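Side-chain contacts in globin III, extracellular (Lumbricus terrestris, PDB 1X9F), which probably binds and carries oxygen at its haem, as one globin subunit of the earthworm's giant extracellular haemoglobin (erythrocruorin): residues Gln16-Ile21 with Leu134-Cys139; Ile33-Leu38 with Thr122-Val127; Lys42-Lys45 with Val50-Leu53. All blocks are in the same frame, centred on the assembly; numbering follows the deposited sequence.

Contact 1 (Gln16-Ile21 with Leu134-Cys139); sequences QKQWDI and LAWKSC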
ATOM      1  N   GLN C  16      -3.067   0.927 -28.210  1.00 21.50           N
ATOM      2  CA  GLN C  16      -4.330   0.180 -28.137  1.00 24.00           C
ATOM      3  C   GLN C  16      -4.935   0.159 -26.743  1.00 25.81           C
ATOM      4  O   GLN C  16      -6.146   0.325 -26.578  1.00 26.64           O
ATOM      5  CB  GLN C  16      -4.134  -1.251 -28.626  1.00 19.29           C
ATOM      6  CG  GLN C  16      -3.903  -1.331 -30.112  1.00 23.31           C
ATOM      7  CD  GLN C  16      -3.753  -2.748 -30.619  1.00 20.22           C
ATOM      8  OE1 GLN C  16      -3.033  -3.564 -30.038  1.00 19.13           O
ATOM      9  NE2 GLN C  16      -4.415  -3.040 -31.731  1.00 14.97           N
ATOM     10  N   LYS C  17      -4.074  -0.053 -25.753  1.00 28.39           N
ATOM     11  CA  LYS C  17      -4.463  -0.075 -24.355  1.00 27.11           C
ATOM     12  C   LYS C  17      -4.977   1.297 -23.942  1.00 27.05           C
ATOM     13  O   LYS C  17      -6.014   1.408 -23.277  1.00 28.54           O
ATOM     14  CB  LYS C  17      -3.260  -0.478 -23.498  1.00 28.96           C
ATOM     15  CG  LYS C  17      -3.566  -0.618 -22.017  1.00 40.20           C
ATOM     16  CD  LYS C  17      -2.293  -0.750 -21.195  1.00 49.36           C
ATOM     17  CE  LYS C  17      -1.693  -2.150 -21.290  1.00 58.71           C
ATOM     18  NZ  LYS C  17      -0.422  -2.246 -20.516  1.00 64.03           N
ATOM     19  N   GLN C  18      -4.264   2.342 -24.353  1.00 25.99           N
ATOM     20  CA  GLN C  18      -4.639   3.700 -23.975  1.00 24.95           C
ATOM     21  C   GLN C  18      -5.927   4.171 -24.639  1.00 24.75           C
ATOM     22  O   GLN C  18      -6.764   4.804 -23.998  1.00 24.33           O
ATOM     23  CB  GLN C  18      -3.490   4.672 -24.231  1.00 21.55           C
ATOM     24  CG  GLN C  18      -2.392   4.537 -23.194  1.00 21.11           C
ATOM     25  CD  GLN C  18      -1.161   5.376 -23.483  1.00 21.59           C
ATOM     26  OE1 GLN C  18      -0.250   5.433 -22.660  1.00 26.71           O
ATOM     27  NE2 GLN C  18      -1.121   6.019 -24.640  1.00 21.84           N
ATOM     28  N   TRP C  19      -6.081   3.850 -25.917  1.00 25.82           N
ATOM     29  CA  TRP C  19      -7.281   4.185 -26.673  1.00 26.78           C
ATOM     30  C   TRP C  19      -8.514   3.505 -26.090  1.00 28.75           C
ATOM     31  O   TRP C  19      -9.582   4.110 -25.984  1.00 28.05           O
ATOM     32  CB  TRP C  19      -7.067   3.730 -28.104  1.00 25.40           C
ATOM     33  CG  TRP C  19      -8.196   3.908 -29.057  1.00 25.04           C
ATOM     34  CD1 TRP C  19      -8.948   2.917 -29.610  1.00 21.99           C
ATOM     35  CD2 TRP C  19      -8.660   5.135 -29.638  1.00 23.26           C
ATOM     36  NE1 TRP C  19      -9.858   3.449 -30.495  1.00 24.90           N
ATOM     37  CE2 TRP C  19      -9.702   4.809 -30.533  1.00 22.92           C
ATOM     38  CE3 TRP C  19      -8.300   6.484 -29.492  1.00 22.86           C
ATOM     39  CZ2 TRP C  19     -10.396   5.776 -31.264  1.00 24.57           C
ATOM     40  CZ3 TRP C  19      -8.986   7.444 -30.223  1.00 21.21           C
ATOM     41  CH2 TRP C  19     -10.023   7.084 -31.097  1.00 26.31           C
ATOM     42  N   ASP C  20      -8.343   2.243 -25.708  1.00 33.00           N
ATOM     43  CA  ASP C  20      -9.416   1.415 -25.182  1.00 39.18           C
ATOM     44  C   ASP C  20     -10.108   2.008 -23.965  1.00 41.52           C
ATOM     45  O   ASP C  20     -11.311   1.815 -23.770  1.00 42.33           O
ATOM     46  CB  ASP C  20      -8.862   0.054 -24.806  1.00 39.43           C
ATOM     47  CG  ASP C  20      -9.631  -1.052 -25.439  1.00 49.01           C
ATOM     48  OD1 ASP C  20     -10.464  -1.672 -24.738  1.00 58.35           O
ATOM     49  OD2 ASP C  20      -9.505  -1.357 -26.647  1.00 56.82           O
ATOM     50  N   ILE C  21      -9.330   2.701 -23.137  1.00 40.56           N
ATOM     51  CA  ILE C  21      -9.869   3.452 -22.017  1.00 40.28           C
ATOM     52  C   ILE C  21     -11.070   4.333 -22.412  1.00 39.78           C
ATOM     53  O   ILE C  21     -12.051   4.394 -21.672  1.00 40.84           O
ATOM     54  CB  ILE C  21      -8.729   4.233 -21.296  1.00 40.48           C
ATOM     55  CG1 ILE C  21      -8.028   3.317 -20.281  1.00 39.85           C
ATOM     56  CG2 ILE C  21      -9.265   5.489 -20.590  1.00 39.59           C
ATOM     57  CD1 ILE C  21      -6.533   3.654 -20.034  1.00 48.82           C
ATOM     58  N   LEU C 134       5.126   9.635 -27.470  1.00 19.03           N
ATOM     59  CA  LEU C 134       6.024   9.086 -28.487  1.00 19.28           C
ATOM     60  C   LEU C 134       5.387   7.948 -29.274  1.00 20.54           C
ATOM     61  O   LEU C 134       5.490   7.908 -30.502  1.00 19.93           O
ATOM     62  CB  LEU C 134       7.360   8.648 -27.872  1.00 18.93           C
ATOM     63  CG  LEU C 134       8.226   9.782 -27.306  1.00 22.54           C
ATOM     64  CD1 LEU C 134       9.501   9.249 -26.692  1.00 20.00           C
ATOM     65  CD2 LEU C 134       8.554  10.843 -28.354  1.00 22.64           C
ATOM     66  N   ALA C 135       4.719   7.040 -28.566  1.00 21.59           N
ATOM     67  CA  ALA C 135       4.051   5.901 -29.191  1.00 21.61           C
ATOM     68  C   ALA C 135       2.893   6.333 -30.094  1.00 23.86           C
ATOM     69  O   ALA C 135       2.743   5.819 -31.205  1.00 25.72           O
ATOM     70  CB  ALA C 135       3.568   4.927 -28.131  1.00 19.20           C
ATOM     71  N   TRP C 136       2.082   7.273 -29.617  1.00 23.24           N
ATOM     72  CA  TRP C 136       0.967   7.772 -30.406  1.00 22.88           C
ATOM     73  C   TRP C 136       1.475   8.507 -31.626  1.00 23.99           C
ATOM     74  O   TRP C 136       0.981   8.282 -32.726  1.00 25.63           O
ATOM     75  CB  TRP C 136       0.068   8.678 -29.576  1.00 22.71           C
ATOM     76  CG  TRP C 136      -0.928   7.910 -28.797  1.00 21.64           C
ATOM     77  CD1 TRP C 136      -0.783   7.438 -27.530  1.00 24.08           C
ATOM     78  CD2 TRP C 136      -2.227   7.497 -29.233  1.00 21.41           C
ATOM     79  NE1 TRP C 136      -1.915   6.765 -27.143  1.00 19.11           N
ATOM     80  CE2 TRP C 136      -2.817   6.783 -28.171  1.00 23.11           C
ATOM     81  CE3 TRP C 136      -2.956   7.658 -30.415  1.00 20.43           C
ATOM     82  CZ2 TRP C 136      -4.096   6.238 -28.252  1.00 23.00           C
ATOM     83  CZ3 TRP C 136      -4.224   7.118 -30.495  1.00 20.87           C
ATOM     84  CH2 TRP C 136      -4.782   6.417 -29.420  1.00 21.82           C
ATOM     85  N   LYS C 137       2.475   9.367 -31.435  1.00 23.61           N
ATOM     86  CA  LYS C 137       3.053  10.128 -32.542  1.00 23.64           C
ATOM     87  C   LYS C 137       3.472   9.239 -33.719  1.00 23.27           C
ATOM     88  O   LYS C 137       3.066   9.484 -34.859  1.00 23.11           O
ATOM     89  CB  LYS C 137       4.229  10.987 -32.074  1.00 23.52           C
ATOM     90  CG  LYS C 137       4.742  11.929 -33.147  1.00 29.04           C
ATOM     91  CD  LYS C 137       5.943  12.738 -32.685  1.00 42.99           C
ATOM     92  CE  LYS C 137       6.506  13.569 -33.834  1.00 47.49           C
ATOM     93  NZ  LYS C 137       5.451  14.367 -34.550  1.00 47.57           N
ATOM     94  N   SER C 138       4.266   8.211 -33.436  1.00 20.24           N
ATOM     95  CA  SER C 138       4.744   7.318 -34.487  1.00 21.48           C
ATOM     96  C   SER C 138       3.643   6.451 -35.105  1.00 21.22           C
ATOM     97  O   SER C 138       3.632   6.249 -36.321  1.00 20.35           O
ATOM     98  CB  SER C 138       5.901   6.454 -33.982  1.00 21.85           C
ATOM     99  OG  SER C 138       5.459   5.571 -32.967  1.00 28.87           O
ATOM    100  N   CYS C 139       2.731   5.941 -34.280  1.00 20.13           N
ATOM    101  CA  CYS C 139       1.604   5.174 -34.800  1.00 22.00           C
ATOM    102  C   CYS C 139       0.653   6.050 -35.625  1.00 22.08           C
ATOM    103  O   CYS C 139       0.267   5.673 -36.734  1.00 24.67           O
ATOM    104  CB  CYS C 139       0.885   4.425 -33.672  1.00 20.58           C
ATOM    105  SG  CYS C 139       1.909   3.089 -32.993  1.00 24.43           S
TER
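The packing of the first globin helix (A) on the last (H) is carried here by W136 of helix 133-148, whose indole reaches across to Q18 and W19 on helix 9-20. The backbones stay well apart, with 9.5 Å between the CA atoms of Q18 and W136, and the indole of W136 bridges the distance. W136 has CG anti to its carbonyl carbon (chi1 -84°), a turn that lays the ring out toward helix 9-20. Its pyrrole edge goes to Q18 and the far end of its benzo ring to W19. On the Q18 side, CB lies in the plane of the indole at its edge, 3.9 Å from W136 NE1. The extended glutamine chain then carries its amide alongside, the amide plane only 6° from that of the ring. At the other end, W136 CH2 comes 3.5 Å from W19 CE3 and 3.8 Å from W19 CB. The planes of the two six-membered rings are inclined at 53° with centroids 6.0 Å apart, an oblique meeting of apolar rings. W136 CZ2 adds a backbone touch, 3.9 Å from W19 N, which lies in the indole plane. W19 hydrogen-bonds through NE1 to D79, which gives the polar atom of this buried indole a partner and holds its far edge. W136 stacks on Y131, while C139 on the same helix is joined by a disulfide to C7 near the N terminus. Helix 65-83 covers both tryptophans through I82, and L124 of helix 110-127 packs against both as well.

Contact 2 (Ile33-Leu38 with Thr122-Val127); sequences IGFGRL and TGLPQV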
ATOM      1  N   ILE C  33     -18.932  11.082 -31.295  1.00 24.87           N
ATOM      2  CA  ILE C  33     -19.481  12.287 -31.919  1.00 24.50           C
ATOM      3  C   ILE C  33     -18.857  13.579 -31.381  1.00 24.83           C
ATOM      4  O   ILE C  33     -18.451  14.440 -32.159  1.00 24.33           O
ATOM      5  CB  ILE C  33     -21.020  12.312 -31.790  1.00 25.17           C
ATOM      6  CG1 ILE C  33     -21.637  11.216 -32.661  1.00 22.05           C
ATOM      7  CG2 ILE C  33     -21.577  13.678 -32.193  1.00 20.14           C
ATOM      8  CD1 ILE C  33     -23.109  10.937 -32.353  1.00 26.20           C
ATOM      9  N   GLY C  34     -18.767  13.701 -30.057  1.00 25.33           N
ATOM     10  CA  GLY C  34     -18.183  14.887 -29.433  1.00 26.24           C
ATOM     11  C   GLY C  34     -16.741  15.100 -29.846  1.00 27.82           C
ATOM     12  O   GLY C  34     -16.358  16.201 -30.254  1.00 28.02           O
ATOM     13  N   PHE C  35     -15.948  14.038 -29.758  1.00 29.43           N
ATOM     14  CA  PHE C  35     -14.525  14.117 -30.049  1.00 29.40           C
ATOM     15  C   PHE C  35     -14.264  14.387 -31.532  1.00 27.56           C
ATOM     16  O   PHE C  35     -13.511  15.299 -31.875  1.00 26.03           O
ATOM     17  CB  PHE C  35     -13.812  12.847 -29.570  1.00 30.70           C
ATOM     18  CG  PHE C  35     -12.316  12.969 -29.526  1.00 32.56           C
ATOM     19  CD1 PHE C  35     -11.707  14.086 -28.959  1.00 31.03           C
ATOM     20  CD2 PHE C  35     -11.513  11.953 -30.034  1.00 33.37           C
ATOM     21  CE1 PHE C  35     -10.321  14.199 -28.915  1.00 31.30           C
ATOM     22  CE2 PHE C  35     -10.124  12.053 -29.990  1.00 30.06           C
ATOM     23  CZ  PHE C  35      -9.528  13.177 -29.430  1.00 27.54           C
ATOM     24  N   GLY C  36     -14.911  13.606 -32.396  1.00 26.30           N
ATOM     25  CA  GLY C  36     -14.784  13.752 -33.847  1.00 25.63           C
ATOM     26  C   GLY C  36     -15.226  15.112 -34.350  1.00 27.44           C
ATOM     27  O   GLY C  36     -14.545  15.724 -35.179  1.00 26.94           O
ATOM     28  N   ARG C  37     -16.366  15.579 -33.850  1.00 27.99           N
ATOM     29  CA  ARG C  37     -16.835  16.928 -34.142  1.00 29.59           C
ATOM     30  C   ARG C  37     -15.766  17.958 -33.755  1.00 29.90           C
ATOM     31  O   ARG C  37     -15.402  18.813 -34.567  1.00 29.74           O
ATOM     32  CB  ARG C  37     -18.163  17.192 -33.426  1.00 31.20           C
ATOM     33  CG  ARG C  37     -18.925  18.419 -33.903  1.00 35.02           C
ATOM     34  CD  ARG C  37     -18.703  19.633 -33.008  1.00 41.38           C
ATOM     35  NE  ARG C  37     -19.944  20.352 -32.730  1.00 47.89           N
ATOM     36  CZ  ARG C  37     -21.035  19.791 -32.216  1.00 51.81           C
ATOM     37  NH1 ARG C  37     -21.068  18.482 -31.937  1.00 52.08           N
ATOM     38  NH2 ARG C  37     -22.111  20.534 -31.986  1.00 48.25           N
ATOM     39  N   LEU C  38     -15.248  17.851 -32.533  1.00 28.92           N
ATOM     40  CA  LEU C  38     -14.201  18.750 -32.065  1.00 29.69           C
ATOM     41  C   LEU C  38     -13.003  18.751 -33.021  1.00 30.56           C
ATOM     42  O   LEU C  38     -12.559  19.816 -33.458  1.00 31.11           O
ATOM     43  CB  LEU C  38     -13.760  18.368 -30.652  1.00 30.92           C
ATOM     44  CG  LEU C  38     -12.514  19.108 -30.158  1.00 32.42           C
ATOM     45  CD1 LEU C  38     -12.884  20.158 -29.122  1.00 42.73           C
ATOM     46  CD2 LEU C  38     -11.510  18.119 -29.593  1.00 36.66           C
ATOM     47  N   THR C 122      -2.783  16.918 -29.898  1.00 25.14           N
ATOM     48  CA  THR C 122      -3.142  17.859 -28.848  1.00 24.61           C
ATOM     49  C   THR C 122      -4.389  17.396 -28.094  1.00 25.29           C
ATOM     50  O   THR C 122      -4.432  17.445 -26.863  1.00 25.32           O
ATOM     51  CB  THR C 122      -3.341  19.258 -29.465  1.00 25.03           C
ATOM     52  OG1 THR C 122      -2.095  19.700 -30.025  1.00 22.89           O
ATOM     53  CG2 THR C 122      -3.645  20.312 -28.388  1.00 22.15           C
ATOM     54  N   GLY C 123      -5.390  16.931 -28.836  1.00 25.20           N
ATOM     55  CA  GLY C 123      -6.681  16.579 -28.254  1.00 24.98           C
ATOM     56  C   GLY C 123      -6.709  15.292 -27.453  1.00 25.94           C
ATOM     57  O   GLY C 123      -7.446  15.192 -26.473  1.00 25.26           O
ATOM     58  N   LEU C 124      -5.925  14.301 -27.869  1.00 24.81           N
ATOM     59  CA  LEU C 124      -5.960  12.993 -27.208  1.00 23.60           C
ATOM     60  C   LEU C 124      -5.591  13.023 -25.716  1.00 24.85           C
ATOM     61  O   LEU C 124      -6.338  12.469 -24.904  1.00 26.44           O
ATOM     62  CB  LEU C 124      -5.131  11.946 -27.965  1.00 21.07           C
ATOM     63  CG  LEU C 124      -5.703  11.379 -29.273  1.00 17.24           C
ATOM     64  CD1 LEU C 124      -4.590  10.782 -30.113  1.00 11.96           C
ATOM     65  CD2 LEU C 124      -6.804  10.351 -29.023  1.00 11.44           C
ATOM     66  N   PRO C 125      -4.474  13.652 -25.333  1.00 23.10           N
ATOM     67  CA  PRO C 125      -4.142  13.744 -23.913  1.00 21.74           C
ATOM     68  C   PRO C 125      -5.216  14.485 -23.126  1.00 22.63           C
ATOM     69  O   PRO C 125      -5.290  14.339 -21.906  1.00 23.78           O
ATOM     70  CB  PRO C 125      -2.825  14.532 -23.893  1.00 19.52           C
ATOM     71  CG  PRO C 125      -2.709  15.161 -25.215  1.00 21.66           C
ATOM     72  CD  PRO C 125      -3.447  14.291 -26.174  1.00 23.80           C
ATOM     73  N   GLN C 126      -6.040  15.266 -23.823  1.00 22.42           N
ATOM     74  CA  GLN C 126      -7.128  16.010 -23.184  1.00 23.50           C
ATOM     75  C   GLN C 126      -8.293  15.103 -22.780  1.00 25.45           C
ATOM     76  O   GLN C 126      -9.095  15.471 -21.914  1.00 28.79           O
ATOM     77  CB  GLN C 126      -7.621  17.151 -24.089  1.00 25.02           C
ATOM     78  CG  GLN C 126      -6.667  18.358 -24.192  1.00 25.07           C
ATOM     79  CD  GLN C 126      -7.128  19.428 -25.192  1.00 28.40           C
ATOM     80  OE1 GLN C 126      -6.336  20.277 -25.599  1.00 29.35           O
ATOM     81  NE2 GLN C 126      -8.399  19.383 -25.585  1.00 30.90           N
ATOM     82  N   VAL C 127      -8.386  13.924 -23.393  1.00 22.96           N
ATOM     83  CA  VAL C 127      -9.398  12.951 -22.996  1.00 24.07           C
ATOM     84  C   VAL C 127      -8.806  11.724 -22.280  1.00 25.60           C
ATOM     85  O   VAL C 127      -9.477  11.119 -21.441  1.00 27.79           O
ATOM     86  CB  VAL C 127     -10.322  12.548 -24.173  1.00 23.43           C
ATOM     87  CG1 VAL C 127     -10.993  13.788 -24.767  1.00 28.38           C
ATOM     88  CG2 VAL C 127      -9.568  11.792 -25.258  1.00 32.46           C
TER
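F35 is the residue of helix 33-38 that meets helix 122-127, putting its phenyl ring against G123, L124 and V127. CG stands anti to the backbone N (chi1 -166°), which extends the ring straight across the gap. F35 CE1 lies 3.9 Å from G123 O and 4.0 Å from G123 C, so the phenyl rests on bare backbone at the glycine. Here the two segments come nearest, the CA atoms of F35 and G123 being 8.4 Å apart. L124 CD2 sits beside the meta and para carbons, 3.9 Å from F35 CE2, and the two side chains cross at about a right angle. V127 closes in one turn further on, its CG1 at 4.2 Å from F35 CE1. All three partners approach the ring obliquely, in van der Waals contact that is apolar at L124 and V127 and with backbone at G123. One turn after F35, L38 also points toward helix 122-127 but stays at its margin, its side chain 5.2 Å off. The receiving helix is kinked at P125 and Q126, whose backbone nitrogens make no bond to the preceding turn; P125 has no N-H to give. V127 follows directly after the kink, and its N bonds to L124 O. The short helix axes run nearly antiparallel (154°) at 11.5 Å, the B and G pairing of the globin fold. L124 also packs on L140 of helix 133-148, and across helix 28-46 I33 packs on S68 and L72 of helix 65-83.

Contact 3 (Lys42-Lys45 with Val50-Leu53); sequences KLAK and VNDL. With HEM (protoporphyrin IX containing Fe), chain R.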
ATOM      1  N   LYS C  42     -12.011  21.921 -35.457  1.00 36.24           N
ATOM      2  CA  LYS C  42     -10.713  22.559 -35.267  1.00 37.49           C
ATOM      3  C   LYS C  42      -9.922  22.539 -36.574  1.00 36.60           C
ATOM      4  O   LYS C  42      -9.245  23.515 -36.913  1.00 35.53           O
ATOM      5  CB  LYS C  42      -9.939  21.860 -34.139  1.00 39.86           C
ATOM      6  CG  LYS C  42      -8.575  22.468 -33.782  1.00 45.31           C
ATOM      7  CD  LYS C  42      -8.680  23.713 -32.896  1.00 52.44           C
ATOM      8  CE  LYS C  42      -7.299  24.187 -32.427  1.00 50.99           C
ATOM      9  NZ  LYS C  42      -6.383  24.544 -33.567  1.00 48.20           N
ATOM     10  N   LEU C  43     -10.024  21.432 -37.308  1.00 35.99           N
ATOM     11  CA  LEU C  43      -9.368  21.322 -38.604  1.00 33.56           C
ATOM     12  C   LEU C  43      -9.856  22.405 -39.560  1.00 34.84           C
ATOM     13  O   LEU C  43      -9.040  23.082 -40.188  1.00 37.19           O
ATOM     14  CB  LEU C  43      -9.561  19.931 -39.216  1.00 29.64           C
ATOM     15  CG  LEU C  43      -8.923  19.706 -40.596  1.00 25.19           C
ATOM     16  CD1 LEU C  43      -7.385  19.686 -40.520  1.00 25.25           C
ATOM     17  CD2 LEU C  43      -9.422  18.401 -41.196  1.00 23.16           C
ATOM     18  N   ALA C  44     -11.175  22.573 -39.659  1.00 35.83           N
ATOM     19  CA  ALA C  44     -11.762  23.577 -40.552  1.00 38.69           C
ATOM     20  C   ALA C  44     -11.423  25.005 -40.116  1.00 40.60           C
ATOM     21  O   ALA C  44     -11.207  25.881 -40.957  1.00 40.39           O
ATOM     22  CB  ALA C  44     -13.273  23.388 -40.658  1.00 36.97           C
ATOM     23  N   LYS C  45     -11.373  25.220 -38.802  1.00 42.14           N
ATOM     24  CA  LYS C  45     -10.958  26.497 -38.228  1.00 44.27           C
ATOM     25  C   LYS C  45      -9.571  26.904 -38.716  1.00 45.52           C
ATOM     26  O   LYS C  45      -9.356  28.060 -39.080  1.00 47.53           O
ATOM     27  CB  LYS C  45     -10.949  26.414 -36.697  1.00 45.40           C
ATOM     28  CG  LYS C  45     -10.762  27.761 -35.987  1.00 49.28           C
ATOM     29  CD  LYS C  45     -12.079  28.336 -35.450  1.00 56.24           C
ATOM     30  CE  LYS C  45     -13.146  28.518 -36.545  1.00 63.41           C
ATOM     31  NZ  LYS C  45     -14.455  28.977 -35.970  1.00 67.88           N
ATOM     32  N   VAL C  50     -11.268  23.537 -45.778  1.00 46.81           N
ATOM     33  CA  VAL C  50     -11.802  22.263 -45.278  1.00 44.85           C
ATOM     34  C   VAL C  50     -13.326  22.286 -45.132  1.00 43.78           C
ATOM     35  O   VAL C  50     -13.983  21.274 -45.386  1.00 43.62           O
ATOM     36  CB  VAL C  50     -11.100  21.814 -43.957  1.00 44.62           C
ATOM     37  CG1 VAL C  50     -11.889  20.735 -43.235  1.00 43.90           C
ATOM     38  CG2 VAL C  50      -9.694  21.311 -44.249  1.00 43.86           C
ATOM     39  N   ASN C  51     -13.885  23.430 -44.746  1.00 41.66           N
ATOM     40  CA  ASN C  51     -15.339  23.564 -44.665  1.00 42.15           C
ATOM     41  C   ASN C  51     -16.049  23.178 -45.954  1.00 42.21           C
ATOM     42  O   ASN C  51     -17.138  22.606 -45.913  1.00 43.94           O
ATOM     43  CB  ASN C  51     -15.737  24.977 -44.260  1.00 42.58           C
ATOM     44  CG  ASN C  51     -15.685  25.181 -42.769  1.00 45.07           C
ATOM     45  OD1 ASN C  51     -16.383  24.503 -42.014  1.00 47.32           O
ATOM     46  ND2 ASN C  51     -14.853  26.119 -42.329  1.00 45.99           N
ATOM     47  N   ASP C  52     -15.434  23.496 -47.091  1.00 41.47           N
ATOM     48  CA  ASP C  52     -15.998  23.145 -48.393  1.00 43.34           C
ATOM     49  C   ASP C  52     -15.981  21.633 -48.608  1.00 40.78           C
ATOM     50  O   ASP C  52     -16.947  21.067 -49.128  1.00 39.66           O
ATOM     51  CB  ASP C  52     -15.256  23.866 -49.531  1.00 44.50           C
ATOM     52  CG  ASP C  52     -15.331  25.387 -49.411  1.00 54.15           C
ATOM     53  OD1 ASP C  52     -14.808  26.080 -50.313  1.00 54.35           O
ATOM     54  OD2 ASP C  52     -15.883  25.981 -48.456  1.00 60.88           O
ATOM     55  N   LEU C  53     -14.889  20.994 -48.190  1.00 38.20           N
ATOM     56  CA  LEU C  53     -14.707  19.545 -48.336  1.00 35.49           C
ATOM     57  C   LEU C  53     -15.789  18.746 -47.611  1.00 34.02           C
ATOM     58  O   LEU C  53     -16.141  17.642 -48.031  1.00 33.39           O
ATOM     59  CB  LEU C  53     -13.314  19.139 -47.840  1.00 34.66           C
ATOM     60  CG  LEU C  53     -12.138  19.844 -48.525  1.00 35.37           C
ATOM     61  CD1 LEU C  53     -10.886  19.776 -47.667  1.00 29.75           C
ATOM     62  CD2 LEU C  53     -11.881  19.247 -49.894  1.00 33.27           C
TER
HETATM   63  CHA HEM R 160     -14.754  10.589 -45.415  1.00 29.00           C
HETATM   64  CHB HEM R 160     -11.813   8.239 -42.273  1.00 30.82           C
HETATM   65  CHC HEM R 160      -8.922  12.156 -41.940  1.00 31.01           C
HETATM   66  CHD HEM R 160     -11.669  14.370 -45.358  1.00 25.92           C
HETATM   67  C1A HEM R 160     -14.218   9.565 -44.497  1.00 30.17           C
HETATM   68  C2A HEM R 160     -14.888   8.361 -44.287  1.00 26.95           C
HETATM   69  C3A HEM R 160     -14.042   7.619 -43.347  1.00 26.59           C
HETATM   70  C4A HEM R 160     -12.939   8.574 -43.143  1.00 27.12           C
HETATM   71  CMA HEM R 160     -14.238   6.251 -42.746  1.00 27.67           C
HETATM   72  CAA HEM R 160     -16.196   7.912 -44.883  1.00 28.76           C
HETATM   73  CBA HEM R 160     -15.935   6.976 -46.048  1.00 28.19           C
HETATM   74  CGA HEM R 160     -17.274   6.528 -46.569  1.00 30.10           C
HETATM   75  O1A HEM R 160     -17.860   5.593 -45.983  1.00 35.26           O
HETATM   76  O2A HEM R 160     -17.746   7.113 -47.566  1.00 32.20           O
HETATM   77  C1B HEM R 160     -10.728   9.138 -41.893  1.00 27.32           C
HETATM   78  C2B HEM R 160      -9.791   8.753 -40.941  1.00 32.61           C
HETATM   79  C3B HEM R 160      -9.037   9.877 -40.870  1.00 32.12           C
HETATM   80  C4B HEM R 160      -9.506  10.823 -41.755  1.00 27.91           C
HETATM   81  CMB HEM R 160      -9.648   7.456 -40.176  1.00 28.34           C
HETATM   82  CAB HEM R 160      -7.949   9.977 -40.100  1.00 29.10           C
HETATM   83  CBB HEM R 160      -6.977   9.766 -39.166  1.00 33.25           C
HETATM   84  C1C HEM R 160      -9.456  13.153 -42.883  1.00 29.06           C
HETATM   85  C2C HEM R 160      -8.874  14.402 -43.027  1.00 28.59           C
HETATM   86  C3C HEM R 160      -9.651  14.983 -43.995  1.00 32.08           C
HETATM   87  C4C HEM R 160     -10.646  14.095 -44.335  1.00 29.13           C
HETATM   88  CMC HEM R 160      -7.664  14.969 -42.330  1.00 24.18           C
HETATM   89  CAC HEM R 160      -9.493  16.367 -44.506  1.00 38.80           C
HETATM   90  CBC HEM R 160      -9.054  16.781 -45.767  1.00 37.95           C
HETATM   91  C1D HEM R 160     -12.808  13.508 -45.706  1.00 24.37           C
HETATM   92  C2D HEM R 160     -13.797  13.933 -46.591  1.00 28.38           C
HETATM   93  C3D HEM R 160     -14.694  12.889 -46.646  1.00 26.57           C
HETATM   94  C4D HEM R 160     -14.121  11.887 -45.716  1.00 26.76           C
HETATM   95  CMD HEM R 160     -13.851  15.247 -47.336  1.00 23.61           C
HETATM   96  CAD HEM R 160     -15.963  12.794 -47.449  1.00 26.00           C
HETATM   97  CBD HEM R 160     -17.071  13.432 -46.623  1.00 29.76           C
HETATM   98  CGD HEM R 160     -18.350  13.215 -47.380  1.00 33.11           C
HETATM   99  O1D HEM R 160     -18.713  14.073 -48.213  1.00 36.82           O
HETATM  100  O2D HEM R 160     -18.983  12.169 -47.142  1.00 38.03           O
HETATM  101  NA  HEM R 160     -13.029   9.723 -43.848  1.00 25.97           N
HETATM  102  NB  HEM R 160     -10.609  10.390 -42.419  1.00 28.48           N
HETATM  103  NC  HEM R 160     -10.541  12.925 -43.680  1.00 24.87           N
HETATM  104  ND  HEM R 160     -12.961  12.282 -45.143  1.00 29.23           N
HETATM  105 FE   HEM R 160     -11.772  11.317 -43.806  1.00 25.72          FE
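A44 and V50 make the closest backbone approach between helix 42-45 and helix 50-53, their CA atoms 4.9 Å apart. V50 CG1 packs 3.9 Å from A44 CB, and the same methyl meets L43 CD2 at 4.0 Å. V50 CG1 is anti to its backbone N (chi1 164°), while CG2 faces L43 CG at 4.1 Å, so both branches of the valine engage helix 42-45. The A44 methyl also touches the amide of N51, with OD1 and ND2 each 3.6 Å from A44 CB; this is packing, with no bond across. L43 crosses V50 at about a right angle and links it to the haem: its CD2 also lies 3.9 Å from CAC of a haem vinyl group. L53 reaches the porphyrin too, its CD1 4.0 Å from CBC of that vinyl and its carbonyl O 3.4 Å from the methyl CMD. Further out, H112 of helix 110-127 packs on both V50 and L53, and K42 forms a salt bridge with D46 outside the contact. The arrangement is the globin BC corner, where the apolar contact of A44 and L43 with V50 joins the two helices and L43 and L53 line the haem at its vinyl and methyl groups.

Starting from the N terminus, helix 9-20 runs into helix 28-46, and contact 1 closes the outermost loop, 112 residues long, between helix 9-20 and helix 133-148. This loop encloses contact 2, where helix 28-46 meets helix 110-127. Contact 3 is nested in turn inside contact 2 and closes a very short turn between helix 28-46 and helix 50-53. The three are thus nested without crossing. Contacts 1 and 2 touch at L124, joining both helix pairs in one interior. Contact 3 shares helix 28-46 with contact 2 but lies across the chain's centre from contact 1, beside the haem.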